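Local coordinates for kelch domain-containing protein (Colletotrichum graminicola M1.001, PDB 5C86) that probably oxidises alcohols as a copper-dependent, kelch-propeller oxidase of the galactose oxidase and glyoxal oxidase (AA5) family, at residues Pro16-Leu21 against Leu29-Gly34; Arg278-Ala283 against Arg332-Thr337; Thr337-Ala342 against Ser419-Thr424; Ser414-Ser419 against Gln429-Leu434. All coordinates share one frame; numbering follows the deposited sequence.

Interaction 1: residues Pro16-Leu21 against Leu29-Gly34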
loop_
_atom_site.group_PDB
_atom_site.type_symbol
_atom_site.label_atom_id
_atom_site.label_comp_id
_atom_site.label_asym_id
_atom_site.label_seq_id
_atom_site.Cartn_x
_atom_site.Cartn_y
_atom_site.Cartn_z
ATOM N N PRO A 16 14.519 -1.289 -6.198
ATOM C CA PRO A 16 13.186 -1.795 -5.794
ATOM C C PRO A 16 12.167 -0.660 -5.756
ATOM O O PRO A 16 11.792 -0.164 -4.666
ATOM C CB PRO A 16 13.452 -2.440 -4.459
ATOM C CG PRO A 16 14.583 -1.702 -3.897
ATOM C CD PRO A 16 15.479 -1.296 -5.100
ATOM N N VAL A 17 11.774 -0.247 -6.946
ATOM C CA VAL A 17 10.895 0.877 -7.138
ATOM C C VAL A 17 9.414 0.466 -6.908
ATOM O O VAL A 17 8.551 1.330 -6.663
ATOM C CB VAL A 17 11.103 1.481 -8.555
ATOM C CG1 VAL A 17 10.097 2.550 -8.903
ATOM C CG2 VAL A 17 12.551 2.011 -8.605
ATOM N N ALA A 18 9.135 -0.785 -7.076
ATOM C CA ALA A 18 7.813 -1.357 -6.836
ATOM C C ALA A 18 8.094 -2.580 -6.003
ATOM O O ALA A 18 9.017 -3.370 -6.304
ATOM C CB ALA A 18 7.108 -1.675 -8.099
ATOM N N VAL A 19 7.250 -2.840 -4.988
ATOM C CA VAL A 19 7.410 -3.999 -4.134
ATOM C C VAL A 19 6.067 -4.588 -3.786
ATOM O O VAL A 19 5.072 -3.843 -3.738
ATOM C CB VAL A 19 8.174 -3.736 -2.860
ATOM C CG1 VAL A 19 9.568 -3.150 -3.140
ATOM C CG2 VAL A 19 7.428 -2.812 -1.898
ATOM N N ALA A 20 6.038 -5.906 -3.547
ATOM C CA ALA A 20 4.780 -6.602 -3.200
ATOM C C ALA A 20 5.081 -7.668 -2.206
ATOM O O ALA A 20 6.120 -8.359 -2.325
ATOM C CB ALA A 20 4.133 -7.230 -4.383
ATOM N N LEU A 21 4.204 -7.848 -1.229
ATOM C CA LEU A 21 4.373 -8.960 -0.268
ATOM C C LEU A 21 3.682 -10.149 -0.851
ATOM O O LEU A 21 2.536 -10.084 -1.258
ATOM C CB LEU A 21 3.762 -8.596 1.095
ATOM C CG LEU A 21 3.962 -9.666 2.151
ATOM C CD1 LEU A 21 5.358 -9.661 2.607
ATOM C CD2 LEU A 21 3.085 -9.362 3.325
ATOM N N LEU A 29 8.730 -9.440 -3.093
ATOM C CA LEU A 29 8.954 -9.342 -4.560
ATOM C C LEU A 29 9.168 -7.893 -4.955
ATOM O O LEU A 29 8.349 -7.039 -4.597
ATOM C CB LEU A 29 7.806 -9.904 -5.380
ATOM C CG LEU A 29 7.864 -9.966 -6.920
ATOM C CD1 LEU A 29 8.954 -10.903 -7.355
ATOM C CD2 LEU A 29 6.560 -10.458 -7.430
ATOM N N VAL A 30 10.255 -7.613 -5.660
ATOM C CA VAL A 30 10.555 -6.259 -6.103
ATOM C C VAL A 30 10.703 -6.212 -7.633
ATOM O O VAL A 30 11.143 -7.216 -8.245
ATOM C CB VAL A 30 11.755 -5.670 -5.398
ATOM C CG1 VAL A 30 11.734 -5.974 -3.914
ATOM C CG2 VAL A 30 13.090 -6.143 -6.021
ATOM N N TRP A 31 10.423 -5.061 -8.219
ATOM C CA TRP A 31 10.717 -4.906 -9.649
ATOM C C TRP A 31 11.040 -3.471 -9.985
ATOM O O TRP A 31 10.695 -2.536 -9.290
ATOM C CB TRP A 31 9.630 -5.415 -10.549
ATOM C CG TRP A 31 8.306 -4.690 -10.615
ATOM C CD1 TRP A 31 7.996 -3.681 -11.461
ATOM C CD2 TRP A 31 7.122 -4.945 -9.838
ATOM N NE1 TRP A 31 6.703 -3.309 -11.327
ATOM C CE2 TRP A 31 6.148 -4.057 -10.307
ATOM C CE3 TRP A 31 6.806 -5.826 -8.788
ATOM C CZ2 TRP A 31 4.836 -3.997 -9.796
ATOM C CZ3 TRP A 31 5.484 -5.781 -8.256
ATOM C CH2 TRP A 31 4.518 -4.892 -8.795
ATOM N N SER A 32 11.765 -3.281 -11.110
ATOM C CA SER A 32 12.198 -1.938 -11.607
ATOM C C SER A 32 11.445 -1.650 -12.869
ATOM O O SER A 32 10.486 -0.873 -12.897
ATOM C CB SER A 32 13.701 -1.894 -11.771
ATOM O OG SER A 32 14.192 -3.033 -12.561
ATOM N N SER A 33 11.856 -2.277 -13.992
ATOM C CA SER A 33 11.420 -1.945 -15.342
ATOM C C SER A 33 12.078 -2.996 -16.264
ATOM O O SER A 33 12.653 -3.986 -15.763
ATOM C CB SER A 33 11.944 -0.573 -15.754
ATOM O OG SER A 33 13.335 -0.568 -15.701
ATOM N N GLY A 34 12.132 -2.637 -17.547
ATOM C CA GLY A 34 12.963 -3.428 -18.516
ATOM C C GLY A 34 14.432 -3.316 -18.376
ATOM O O GLY A 34 15.149 -3.985 -19.154
#

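Interaction 2: residues Arg278-Ala283 against Arg332-Thr337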
loop_
_atom_site.group_PDB
_atom_site.type_symbol
_atom_site.label_atom_id
_atom_site.label_comp_id
_atom_site.label_asym_id
_atom_site.label_seq_id
_atom_site.Cartn_x
_atom_site.Cartn_y
_atom_site.Cartn_z
ATOM N N ARG A 278 7.130 16.171 4.072
ATOM C CA ARG A 278 7.519 15.087 3.159
ATOM C C ARG A 278 6.730 15.031 1.903
ATOM O O ARG A 278 5.469 14.987 1.929
ATOM C CB ARG A 278 7.308 13.714 3.815
ATOM C CG ARG A 278 8.080 13.533 5.130
ATOM C CD ARG A 278 7.715 12.203 5.795
ATOM N NE ARG A 278 8.052 12.162 7.214
ATOM C CZ ARG A 278 9.201 11.763 7.737
ATOM N NH1 ARG A 278 10.154 11.302 6.969
ATOM N NH2 ARG A 278 9.377 11.813 9.050
ATOM N N GLY A 279 7.433 14.948 0.763
ATOM C CA GLY A 279 6.896 14.548 -0.534
ATOM C C GLY A 279 7.666 13.326 -1.010
ATOM O O GLY A 279 8.898 13.237 -0.842
ATOM N N PHE A 280 6.921 12.358 -1.516
ATOM C CA PHE A 280 7.511 11.055 -1.960
ATOM C C PHE A 280 7.850 10.118 -0.804
ATOM O O PHE A 280 8.564 9.121 -0.999
ATOM C CB PHE A 280 8.736 11.174 -2.933
ATOM C CG PHE A 280 8.541 12.145 -4.066
ATOM C CD1 PHE A 280 7.424 12.125 -4.892
ATOM C CD2 PHE A 280 9.489 13.158 -4.287
ATOM C CE1 PHE A 280 7.246 13.068 -5.894
ATOM C CE2 PHE A 280 9.290 14.093 -5.312
ATOM C CZ PHE A 280 8.147 14.062 -6.069
ATOM N N ALA A 281 7.260 10.343 0.367
ATOM C CA ALA A 281 7.363 9.391 1.463
ATOM C C ALA A 281 6.474 8.197 1.253
ATOM O O ALA A 281 5.736 8.113 0.261
ATOM C CB ALA A 281 7.112 10.004 2.828
ATOM N N ASN A 282 6.599 7.194 2.155
ATOM C CA ASN A 282 5.689 6.077 2.219
ATOM C C ASN A 282 5.124 5.984 3.610
ATOM O O ASN A 282 5.774 6.353 4.572
ATOM C CB ASN A 282 6.356 4.766 1.901
ATOM C CG ASN A 282 6.737 4.624 0.436
ATOM O OD1 ASN A 282 5.955 4.088 -0.324
ATOM N ND2 ASN A 282 7.884 5.123 0.038
ATOM N N ALA A 283 3.873 5.545 3.718
ATOM C CA ALA A 283 3.275 5.328 5.027
ATOM C C ALA A 283 2.788 3.906 5.156
ATOM O O ALA A 283 2.224 3.390 4.210
ATOM C CB ALA A 283 2.103 6.249 5.253
ATOM N N ARG A 332 15.471 8.393 0.902
ATOM C CA ARG A 332 14.399 7.603 0.304
ATOM C C ARG A 332 13.368 8.561 -0.251
ATOM O O ARG A 332 12.361 8.810 0.376
ATOM C CB ARG A 332 13.808 6.669 1.371
ATOM C CG ARG A 332 14.805 5.653 1.981
ATOM C CD ARG A 332 15.407 4.648 1.054
ATOM N NE ARG A 332 16.393 3.784 1.771
ATOM C CZ ARG A 332 17.339 3.043 1.174
ATOM N NH1 ARG A 332 17.455 3.007 -0.117
ATOM N NH2 ARG A 332 18.175 2.350 1.920
ATOM N N ASN A 333 13.653 9.041 -1.448
ATOM C CA ASN A 333 12.873 10.094 -2.035
ATOM C C ASN A 333 12.071 9.537 -3.164
ATOM O O ASN A 333 11.423 8.511 -3.007
ATOM C CB ASN A 333 13.754 11.317 -2.421
ATOM C CG ASN A 333 14.388 11.996 -1.271
ATOM O OD1 ASN A 333 14.015 11.835 -0.110
ATOM N ND2 ASN A 333 15.386 12.850 -1.596
ATOM N N TYR A 334 12.043 10.156 -4.344
ATOM C CA TYR A 334 11.288 9.591 -5.474
ATOM C C TYR A 334 11.768 8.172 -5.789
ATOM O O TYR A 334 12.956 7.891 -5.772
ATOM C CB TYR A 334 11.479 10.487 -6.714
ATOM C CG TYR A 334 10.489 10.254 -7.805
ATOM C CD1 TYR A 334 9.124 10.426 -7.582
ATOM C CD2 TYR A 334 10.851 9.926 -9.118
ATOM C CE1 TYR A 334 8.222 10.256 -8.554
ATOM C CE2 TYR A 334 9.865 9.766 -10.125
ATOM C CZ TYR A 334 8.556 9.944 -9.819
ATOM O OH TYR A 334 7.551 9.877 -10.807
ATOM N N HIS A 335 10.796 7.291 -5.990
ATOM C CA HIS A 335 10.978 5.879 -6.310
ATOM C C HIS A 335 11.407 5.016 -5.137
ATOM O O HIS A 335 11.849 3.886 -5.366
ATOM C CB HIS A 335 11.884 5.686 -7.546
ATOM C CG HIS A 335 11.229 6.083 -8.823
ATOM N ND1 HIS A 335 11.939 6.204 -9.998
ATOM C CD2 HIS A 335 9.946 6.319 -9.154
ATOM C CE1 HIS A 335 11.119 6.487 -10.978
ATOM N NE2 HIS A 335 9.906 6.573 -10.508
ATOM N N SER A 336 11.258 5.530 -3.935
ATOM C CA SER A 336 11.417 4.729 -2.683
ATOM C C SER A 336 10.093 3.998 -2.363
ATOM O O SER A 336 9.035 4.336 -2.843
ATOM C CB SER A 336 11.835 5.594 -1.512
ATOM O OG SER A 336 10.813 6.562 -1.169
ATOM N N THR A 337 10.287 2.929 -1.626
ATOM C CA THR A 337 9.192 2.027 -1.264
ATOM C C THR A 337 9.286 1.680 0.224
ATOM O O THR A 337 10.334 1.735 0.829
ATOM C CB THR A 337 9.199 0.770 -2.130
ATOM O OG1 THR A 337 10.496 0.143 -2.031
ATOM C CG2 THR A 337 8.777 1.044 -3.555
HETATM O O HOH W 1 8.090 7.173 -3.008
HETATM O O HOH W 2 10.069 6.355 1.557
HETATM O O HOH W 3 5.779 3.575 -3.026
#

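Interaction 3: residues Thr337-Ala342 against Ser419-Thr424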
loop_
_atom_site.group_PDB
_atom_site.type_symbol
_atom_site.label_atom_id
_atom_site.label_comp_id
_atom_site.label_asym_id
_atom_site.label_seq_id
_atom_site.Cartn_x
_atom_site.Cartn_y
_atom_site.Cartn_z
ATOM N N THR A 337 10.287 2.929 -1.626
ATOM C CA THR A 337 9.192 2.027 -1.264
ATOM C C THR A 337 9.286 1.680 0.224
ATOM O O THR A 337 10.334 1.735 0.829
ATOM C CB THR A 337 9.199 0.770 -2.130
ATOM O OG1 THR A 337 10.496 0.143 -2.031
ATOM C CG2 THR A 337 8.777 1.044 -3.555
ATOM N N ALA A 338 8.106 1.295 0.817
ATOM C CA ALA A 338 8.082 0.742 2.161
ATOM C C ALA A 338 6.862 -0.183 2.249
ATOM O O ALA A 338 5.883 0.035 1.552
ATOM C CB ALA A 338 7.992 1.784 3.240
ATOM N N LEU A 339 6.983 -1.232 3.051
ATOM C CA LEU A 339 5.975 -2.240 3.054
ATOM C C LEU A 339 6.015 -3.032 4.364
ATOM O O LEU A 339 7.075 -3.436 4.847
ATOM C CB LEU A 339 6.149 -3.179 1.869
ATOM C CG LEU A 339 4.873 -3.897 1.452
ATOM C CD1 LEU A 339 3.945 -2.981 0.724
ATOM C CD2 LEU A 339 5.208 -5.106 0.643
ATOM N N LEU A 340 4.830 -3.294 4.937
ATOM C CA LEU A 340 4.749 -4.173 6.120
ATOM C C LEU A 340 5.005 -5.610 5.742
ATOM O O LEU A 340 4.423 -6.115 4.806
ATOM C CB LEU A 340 3.352 -4.129 6.740
ATOM C CG LEU A 340 3.156 -4.911 8.014
ATOM C CD1 LEU A 340 4.011 -4.338 9.078
ATOM C CD2 LEU A 340 1.686 -4.885 8.423
ATOM N N MET A 341 5.823 -6.290 6.554
ATOM C CA MET A 341 6.124 -7.725 6.422
ATOM C C MET A 341 5.276 -8.574 7.419
ATOM O O MET A 341 4.884 -8.067 8.463
ATOM C CB MET A 341 7.615 -7.898 6.695
ATOM C CG MET A 341 8.537 -7.048 5.807
ATOM S SD MET A 341 8.268 -7.267 4.039
ATOM C CE MET A 341 8.869 -8.880 3.747
ATOM N N ALA A 342 5.206 -9.869 7.179
ATOM C CA ALA A 342 4.423 -10.741 8.079
ATOM C C ALA A 342 5.086 -10.852 9.442
ATOM O O ALA A 342 4.441 -11.119 10.443
ATOM C CB ALA A 342 4.255 -12.099 7.411
ATOM N N SER A 419 -0.350 -6.307 0.714
ATOM C CA SER A 419 -0.286 -5.153 -0.182
ATOM C C SER A 419 1.000 -5.065 -1.005
ATOM O O SER A 419 1.815 -5.951 -0.986
ATOM C CB SER A 419 -0.591 -3.834 0.594
ATOM O OG SER A 419 0.475 -3.556 1.460
ATOM N N ALA A 420 1.030 -3.977 -1.764
ATOM C CA ALA A 420 2.065 -3.712 -2.752
ATOM C C ALA A 420 2.095 -2.215 -2.911
ATOM O O ALA A 420 1.105 -1.519 -2.722
ATOM C CB ALA A 420 1.740 -4.352 -4.078
ATOM N N THR A 421 3.274 -1.702 -3.308
ATOM C CA THR A 421 3.379 -0.251 -3.449
ATOM C C THR A 421 4.386 0.167 -4.488
ATOM O O THR A 421 5.385 -0.493 -4.710
ATOM C CB THR A 421 3.792 0.435 -2.093
ATOM O OG1 THR A 421 3.541 1.855 -2.145
ATOM C CG2 THR A 421 5.222 0.234 -1.629
ATOM N N THR A 422 4.124 1.311 -5.102
ATOM C CA THR A 422 5.079 1.994 -5.960
ATOM C C THR A 422 4.658 3.434 -6.007
ATOM O O THR A 422 3.462 3.723 -5.993
ATOM C CB THR A 422 5.113 1.333 -7.375
ATOM O OG1 THR A 422 6.190 1.950 -8.080
ATOM C CG2 THR A 422 3.889 1.508 -8.153
ATOM N N HIS A 423 5.600 4.349 -6.103
ATOM C CA HIS A 423 5.293 5.750 -6.326
ATOM C C HIS A 423 4.361 6.386 -5.298
ATOM O O HIS A 423 3.643 7.311 -5.638
ATOM C CB HIS A 423 4.670 5.961 -7.752
ATOM C CG HIS A 423 5.623 5.795 -8.867
ATOM N ND1 HIS A 423 6.126 4.573 -9.261
ATOM C CD2 HIS A 423 6.288 6.734 -9.602
ATOM C CE1 HIS A 423 7.058 4.774 -10.196
ATOM N NE2 HIS A 423 7.136 6.058 -10.434
ATOM N N THR A 424 4.497 5.935 -4.061
ATOM C CA THR A 424 3.725 6.399 -2.895
ATOM C C THR A 424 2.339 5.813 -2.842
ATOM O O THR A 424 1.636 6.099 -1.852
ATOM C CB THR A 424 3.604 7.984 -2.703
ATOM O OG1 THR A 424 2.599 8.515 -3.582
ATOM C CG2 THR A 424 4.928 8.652 -2.907
HETATM O O HOH W 4 1.870 -6.093 3.040
#

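Interaction 4: residues Ser414-Ser419 against Gln429-Leu434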
loop_
_atom_site.group_PDB
_atom_site.type_symbol
_atom_site.label_atom_id
_atom_site.label_comp_id
_atom_site.label_asym_id
_atom_site.label_seq_id
_atom_site.Cartn_x
_atom_site.Cartn_y
_atom_site.Cartn_z
ATOM N N SER A 414 -5.710 -8.226 15.035
ATOM C CA SER A 414 -5.999 -7.408 13.846
ATOM C C SER A 414 -5.724 -8.159 12.589
ATOM O O SER A 414 -5.005 -9.153 12.589
ATOM C CB SER A 414 -5.271 -6.079 13.762
ATOM O OG SER A 414 -3.904 -6.286 13.707
ATOM N N MET A 415 -6.364 -7.771 11.500
ATOM C CA MET A 415 -6.120 -8.341 10.168
ATOM C C MET A 415 -5.648 -7.185 9.276
ATOM O O MET A 415 -6.294 -6.162 9.232
ATOM C CB MET A 415 -7.300 -9.113 9.587
ATOM C CG MET A 415 -8.597 -8.356 9.474
ATOM S SD MET A 415 -10.066 -9.390 9.157
ATOM C CE MET A 415 -10.027 -9.596 7.369
ATOM N N ILE A 416 -4.528 -7.359 8.642
ATOM C CA ILE A 416 -3.970 -6.302 7.764
ATOM C C ILE A 416 -3.889 -6.814 6.374
ATOM O O ILE A 416 -3.321 -7.895 6.148
ATOM C CB ILE A 416 -2.608 -5.803 8.259
ATOM C CG1 ILE A 416 -2.752 -5.100 9.633
ATOM C CG2 ILE A 416 -2.011 -4.792 7.274
ATOM C CD1 ILE A 416 -1.549 -4.368 10.106
ATOM N N ARG A 417 -4.490 -6.121 5.438
ATOM C CA ARG A 417 -4.544 -6.627 4.102
ATOM C C ARG A 417 -3.181 -6.643 3.401
ATOM O O ARG A 417 -2.412 -5.642 3.493
ATOM C CB ARG A 417 -5.531 -5.826 3.301
ATOM C CG ARG A 417 -6.040 -6.529 2.025
ATOM C CD ARG A 417 -7.312 -5.890 1.448
ATOM N NE ARG A 417 -7.729 -6.475 0.193
ATOM C CZ ARG A 417 -7.069 -6.315 -0.947
ATOM N NH1 ARG A 417 -6.105 -5.467 -1.046
ATOM N NH2 ARG A 417 -7.427 -6.969 -2.032
ATOM N N VAL A 418 -2.849 -7.758 2.752
ATOM C CA VAL A 418 -1.564 -7.887 2.062
ATOM C C VAL A 418 -1.516 -6.916 0.904
ATOM O O VAL A 418 -2.502 -6.706 0.186
ATOM C CB VAL A 418 -1.380 -9.353 1.598
ATOM C CG1 VAL A 418 -0.204 -9.564 0.703
ATOM C CG2 VAL A 418 -1.382 -10.318 2.788
ATOM N N SER A 419 -0.350 -6.307 0.714
ATOM C CA SER A 419 -0.286 -5.153 -0.182
ATOM C C SER A 419 1.000 -5.065 -1.005
ATOM O O SER A 419 1.815 -5.951 -0.986
ATOM C CB SER A 419 -0.591 -3.834 0.594
ATOM O OG SER A 419 0.475 -3.556 1.460
ATOM N N GLN A 429 -3.373 -1.767 1.223
ATOM C CA GLN A 429 -3.209 -1.912 2.644
ATOM C C GLN A 429 -4.403 -1.276 3.410
ATOM O O GLN A 429 -4.704 -0.159 3.211
ATOM C CB GLN A 429 -1.881 -1.349 3.178
ATOM C CG GLN A 429 -1.747 0.085 3.110
ATOM C CD GLN A 429 -0.466 0.640 3.869
ATOM O OE1 GLN A 429 0.097 0.090 4.857
ATOM N NE2 GLN A 429 -0.056 1.734 3.395
ATOM N N ARG A 430 -4.922 -2.036 4.328
ATOM C CA ARG A 430 -5.838 -1.547 5.331
ATOM C C ARG A 430 -5.785 -2.433 6.514
ATOM O O ARG A 430 -5.474 -3.624 6.427
ATOM C CB ARG A 430 -7.269 -1.494 4.754
ATOM C CG ARG A 430 -7.840 -2.811 4.293
ATOM C CD ARG A 430 -9.302 -2.719 3.879
ATOM N NE ARG A 430 -9.433 -1.797 2.745
ATOM C CZ ARG A 430 -10.528 -1.072 2.432
ATOM N NH1 ARG A 430 -11.710 -1.251 3.096
ATOM N NH2 ARG A 430 -10.448 -0.245 1.410
ATOM N N ARG A 431 -6.135 -1.885 7.651
ATOM C CA ARG A 431 -6.183 -2.625 8.903
ATOM C C ARG A 431 -7.618 -2.674 9.471
ATOM O O ARG A 431 -8.311 -1.658 9.490
ATOM C CB ARG A 431 -5.349 -1.950 9.955
ATOM C CG ARG A 431 -5.526 -2.471 11.371
ATOM C CD ARG A 431 -4.508 -1.834 12.326
ATOM N NE ARG A 431 -4.791 -2.122 13.760
ATOM C CZ ARG A 431 -5.705 -1.509 14.477
ATOM N NH1 ARG A 431 -6.420 -0.510 13.977
ATOM N NH2 ARG A 431 -5.849 -1.835 15.731
ATOM N N ILE A 432 -7.994 -3.840 9.916
ATOM C CA ILE A 432 -9.231 -4.150 10.614
ATOM C C ILE A 432 -8.874 -4.662 12.003
ATOM O O ILE A 432 -8.326 -5.742 12.137
ATOM C CB ILE A 432 -10.014 -5.180 9.808
ATOM C CG1 ILE A 432 -10.475 -4.514 8.483
ATOM C CG2 ILE A 432 -11.170 -5.816 10.647
ATOM C CD1 ILE A 432 -10.926 -5.564 7.473
ATOM N N PRO A 433 -9.208 -3.928 13.057
ATOM C CA PRO A 433 -9.054 -4.506 14.405
ATOM C C PRO A 433 -10.103 -5.538 14.632
ATOM O O PRO A 433 -11.180 -5.488 14.031
ATOM C CB PRO A 433 -9.281 -3.328 15.335
ATOM C CG PRO A 433 -10.123 -2.416 14.575
ATOM C CD PRO A 433 -9.854 -2.620 13.105
ATOM N N LEU A 434 -9.778 -6.550 15.440
ATOM C CA LEU A 434 -10.717 -7.640 15.702
ATOM C C LEU A 434 -10.760 -7.957 17.182
ATOM O O LEU A 434 -9.761 -8.184 17.756
ATOM C CB LEU A 434 -10.303 -8.908 14.982
ATOM C CG LEU A 434 -10.173 -8.859 13.446
ATOM C CD1 LEU A 434 -9.405 -10.055 12.975
ATOM C CD2 LEU A 434 -11.523 -8.935 12.813
#

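Interaction 1: residues Pro16-Leu21 against Leu29-Gly34
Ala18 and Trp31 face each other as an antiparallel hydrogen-bonded pair, and their side chains lie on the same face of the hairpin, the methyl covering the indole. Trp31 carries CG between its own backbone N and carbonyl carbon (chi1 69°), which folds the ring back across the neighbouring strand. Ala18 CB consequently sits over the ring face, 3.6 Å from the centroid of the five-membered ring and 19° off its normal, a CH-pi contact whose shortest approach is to Trp31 CE2 at 3.4 Å. Ala20, on the same face, meets the six-membered ring differently: its CB lies at the edge, 4.4 Å from Trp31 CZ3. The indole N-H is spent on Met71 O. On the other face Val19 and Val30 form the non-hydrogen-bonded pair; their side chains cross obliquely, CG1 to CG1 at 3.6 Å, and Pro16 CB closes on Val30 CB at 3.8 Å. The backbone rungs are Trp31 N to Ala18 O, 2.9 Å, and the reciprocal pair between Ala20 and Leu29. Trp31 O receives Ala18 N and, weakly, Val17 N where the chain leaves the strand pattern. Val17 itself lies beside His335 and His423, two residues of the copper site. The hairpin 18-21/28-31 continues on both sides: strand 47-52 pairs with 28-31 and strand 412-422 with 18-21. Strand 336-340 packs its side chains against Val19 and Leu21.

Interaction 2: residues Arg278-Ala283 against Arg332-Thr337
Phe280, which loses the most surface here, meets Tyr334 in a T-shaped (edge-to-face) pair within the kelch beta-propeller, where the approach to strand 282-285 of one four-stranded sheet faces the turn entering strand 336-340 of another. The ring centroids are 5.0 Å apart and the planes stand at 67°. Tyr334 supplies the edge, its CD1 lying 3.6 Å from Phe280 CD1, over the Phe280 face but displaced toward the rim. Tyr334 has CG anti to the backbone N (chi1 -164°), which lays this edge against Phe280 while OH reaches Tyr245 and the copper-site residue Tyr120. One face of the Tyr334 ring lies against CD2 of His335, another copper-site residue.

Asn282 carries the polar half. Its ND2 makes a weak bond to Ser336 O at 3.2 Å, nearly straight at 161°, and shares a water with Ser336 OG. A second water donates to Asn282 OD1 and weakly to Ser336 O, while a third spans Phe280 O and Ser336 O, so waters supply part of the bonding of these two carbonyls. The type II turn from Asn333 to Ser336 carries Tyr334 and Ser336 to the contact. Asn333 O closes it by accepting two bonds, from Ser336 N and from Ser336 OG, the hydroxyl lying in the carbonyl plane on a lone pair at 2.7 Å.

Interaction 3: residues Thr337-Ala342 against Ser419-Thr424
Leu339 and Thr421 reach across from facing strands and bury the most surface in this contact, although their own tips stay 4.2 Å apart, CD1 to CG2. Leu339 CD1 instead comes nearest Ser419 OG, at 3.6 Å, and also lies against Ala420 N; CD2 rests near Ser419 O. Thr421 puts CG2 between its backbone N and carbonyl carbon, with OG1 anti to the N (chi1 -164°), which leaves the methyl to touch Ala338 O at 3.3 Å. Thr421 CG2 also lies 4.0 Å from Thr337 CB, where the two threonine side chains meet at a slant. No direct hydrogen bond joins the segments. At one end a water bridges them, donating to Leu340 O and accepting from Ser419 N at 3.2 Å.

The hydroxyls of this layer are held from outside it: Thr337 OG1 by Trp347 NE1 and Pro16 O, Thr421 OG1 by Val425 O, and Ser419 OG by Asn426 ND2. Farther along, Thr422 OG1 accepts from His423 ND1 at 2.9 Å, close to the imidazole plane, and also bonds Val17 O. This second-shell hydroxyl helps to fix the rotation of the ring, whose NE2 points toward His335. The strand axes run antiparallel but 6.8 Å apart, a packing of two sheets: a propeller strand against the Early set domain, which delivers a copper-ligand histidine to the propeller, as in galactose oxidase.

Interaction 4: residues Ser414-Ser419 against Gln429-Leu434
Met415 and Ile432 are the central antiparallel hydrogen-bonded pair of this hairpin, and the Met415 side chain runs alongside Ile432 and is crossed by Leu434. From CB, which lies 4.1 Å from Leu434 CD1, the chain rises with CG between the backbone N and the carbonyl carbon (chi1 56°). That placement presses CG against Ile432 CB at 3.5 Å, a tight carbon pair, while the two side chains lie side by side and point the same way. SD comes next and turns to Leu434, whose side chain crosses it at about a right angle; CD1 is 3.9 Å away and CD2 hardly farther. The bend at chi3 (-84°) brings CE back to Ile432, 4.1 Å from its CD1.

Met415 and Ile432 bond reciprocally, Met415 N to Ile432 O at 2.9 Å and Ile432 N to Met415 O at 3.0 Å; beyond them a single bond, Arg417 N to Arg430 O, continues the pairing. The opposite face holds Ser414, Ile416 and Arg431, with Ile416 CG1 lying across CB and CG of Arg431 and Ser414 CB near its NE. Arg431 NE bonds Pro287 O, and NH1 bonds Tyr229 O. The side chains of Arg417 and Arg430 touch CB to CG; their charged ends diverge, Arg417 to Asp428 in a salt bridge and Arg430 to the carbonyls of Ser183 and Val455. Ser419 CB lies 3.5 Å from Gln429 N. Strand 412-422 also pairs with 459-466, strand 476-481 packs on Met415, and strand 225-230 of the propeller lies against Gln429, Arg430 and Pro433.

All four contacts are buried, with interaction 3 nearest the centre of the chain; only interaction 4 includes partly exposed touching residues, Arg431 and Pro433. Interactions 1 and 4 are hairpins built on backbone hydrogen bonds, and strand 412-422 unites them by pairing with strand 18-21. Interactions 2 and 3 have no such pairing: the first depends on aromatic rings and waters, the second on methyl groups packed between sheets. They share Thr337 and strand 336-340, and they bring His335 and His423 together, the NE2 atoms 2.8 Å apart in this copper-free chain. Val17 of interaction 1 borders both histidines. Interaction 4 lies away from the site, yet Gln429 NE2 bonds Ala283 O of interaction 2.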